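Local coordinates for protein alpha-11 giardin (Giardia intestinalis, PDB 2II2) that belongs to the annexin family, binds calcium and probably helps the parasite attach to the intestinal mucosa and keep its ventral disk intact, at residues 80-85 with 117-122. Sequence-based numbering, arbitrary orientation.
Sequences RVNVIK and KEKTGN
Val81 and Lys119 meet through carbon alone: the CG1 methyl of Val81 lies 3.7 Å from CD of Lys119, the third methylene of the lysine side chain. The valine torsion explains the choice of branch, since CG1 is held opposite the backbone N (chi1 169°) and points toward helix 106-120. Further along, the lysine passes the amide of Asn82 at about a right angle, with its CE 3.9 Å from Asn82 OD1, a contact without a bond. One helical turn on, the chain of Lys85, bent at chi2 and chi3, slants past the methyl of Thr120, whose CG2 sits 3.8 Å from Lys85 CD. Thr120 plays two parts. Its methyl faces Lys85, while Thr120 OG1 accepts the N-H of Asn122, N to OG1 3.0 Å (158°), an ST turn, and also hydrogen-bonds to Tyr116 O. Within this turn Gly121 is the first residue to leave helical geometry, with positive phi. Deeper in, Val81 also packs on Leu112 and Ala115, whereas Lys119 and Lys85 lie at the surface. The contact therefore forms the outer fringe of the packing between helices 76-89 and 106-120, illustrating how lysine methylenes extend an apolar interface toward solvent in the all-helical annexin fold.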
# COMPACT_ATOMS: atom_id res chain seq x y z
N ARG A 80 -5.68 0.77 7.67
CA ARG A 80 -6.07 -0.21 6.65
C ARG A 80 -7.58 -0.34 6.55
O ARG A 80 -8.12 -0.39 5.43
CB ARG A 80 -5.46 -1.57 6.95
CG ARG A 80 -3.94 -1.64 6.76
CD ARG A 80 -3.47 -3.05 6.94
NE ARG A 80 -2.03 -3.10 7.20
CZ ARG A 80 -1.13 -3.69 6.42
NH1 ARG A 80 -1.46 -4.33 5.30
NH2 ARG A 80 0.14 -3.65 6.78
N VAL A 81 -8.28 -0.41 7.69
CA VAL A 81 -9.74 -0.49 7.65
C VAL A 81 -10.31 0.74 6.92
O VAL A 81 -11.18 0.61 6.05
CB VAL A 81 -10.31 -0.59 9.08
CG1 VAL A 81 -11.83 -0.38 9.08
CG2 VAL A 81 -9.95 -1.93 9.71
N ASN A 82 -9.81 1.92 7.27
CA ASN A 82 -10.30 3.14 6.62
C ASN A 82 -10.07 3.14 5.12
O ASN A 82 -10.93 3.53 4.34
CB ASN A 82 -9.74 4.39 7.31
CG ASN A 82 -10.19 4.49 8.75
OD1 ASN A 82 -11.17 3.86 9.14
ND2 ASN A 82 -9.45 5.23 9.55
N VAL A 83 -8.91 2.67 4.70
CA VAL A 83 -8.57 2.61 3.28
C VAL A 83 -9.54 1.66 2.55
O VAL A 83 -10.02 1.99 1.47
CB VAL A 83 -7.10 2.15 3.09
CG1 VAL A 83 -6.84 1.76 1.63
CG2 VAL A 83 -6.14 3.24 3.54
N ILE A 84 -9.81 0.47 3.11
CA ILE A 84 -10.75 -0.46 2.45
C ILE A 84 -12.13 0.15 2.33
O ILE A 84 -12.75 0.09 1.27
CB ILE A 84 -10.89 -1.82 3.19
CG1 ILE A 84 -9.56 -2.57 3.16
CG2 ILE A 84 -12.00 -2.69 2.57
CD1 ILE A 84 -9.10 -2.96 1.78
N LYS A 85 -12.63 0.73 3.42
CA LYS A 85 -13.96 1.34 3.34
C LYS A 85 -14.04 2.43 2.26
O LYS A 85 -15.00 2.46 1.49
CB LYS A 85 -14.40 1.86 4.71
CG LYS A 85 -14.85 0.76 5.68
CD LYS A 85 -15.97 -0.12 5.11
CE LYS A 85 -17.32 0.59 5.15
NZ LYS A 85 -18.45 -0.35 4.88
N LYS A 117 -14.50 -6.19 10.99
CA LYS A 117 -15.75 -6.71 11.54
C LYS A 117 -16.21 -5.87 12.74
O LYS A 117 -17.39 -5.55 12.84
CB LYS A 117 -15.58 -8.19 11.95
CG LYS A 117 -16.78 -8.85 12.65
CD LYS A 117 -18.07 -8.75 11.87
CE LYS A 117 -19.15 -9.64 12.50
NZ LYS A 117 -19.08 -11.06 12.06
N GLU A 118 -15.29 -5.51 13.62
CA GLU A 118 -15.64 -4.69 14.79
C GLU A 118 -16.14 -3.32 14.34
O GLU A 118 -17.09 -2.79 14.91
CB GLU A 118 -14.45 -4.57 15.75
CG GLU A 118 -14.69 -3.70 16.99
CD GLU A 118 -15.72 -4.27 17.95
OE1 GLU A 118 -15.85 -5.52 18.04
OE2 GLU A 118 -16.41 -3.47 18.63
N LYS A 119 -15.52 -2.75 13.31
CA LYS A 119 -15.86 -1.39 12.88
C LYS A 119 -17.17 -1.33 12.09
O LYS A 119 -18.01 -0.45 12.31
CB LYS A 119 -14.73 -0.78 12.05
CG LYS A 119 -15.08 0.58 11.45
CD LYS A 119 -13.91 1.55 11.51
CE LYS A 119 -14.33 2.97 11.16
NZ LYS A 119 -15.44 3.50 12.01
N THR A 120 -17.33 -2.26 11.16
CA THR A 120 -18.42 -2.22 10.19
C THR A 120 -19.59 -3.12 10.54
O THR A 120 -20.67 -2.94 9.99
CB THR A 120 -17.95 -2.63 8.76
OG1 THR A 120 -17.74 -4.04 8.71
CG2 THR A 120 -16.68 -1.88 8.36
N GLY A 121 -19.35 -4.09 11.42
CA GLY A 121 -20.35 -5.12 11.72
C GLY A 121 -20.46 -6.22 10.68
O GLY A 121 -21.25 -7.16 10.84
N ASN A 122 -19.68 -6.10 9.59
CA ASN A 122 -19.65 -7.09 8.52
C ASN A 122 -18.29 -7.76 8.44
O ASN A 122 -17.27 -7.11 8.66
CB ASN A 122 -19.94 -6.44 7.18
CG ASN A 122 -21.33 -5.85 7.09
OD1 ASN A 122 -22.07 -5.83 8.08
ND2 ASN A 122 -21.67 -5.34 5.93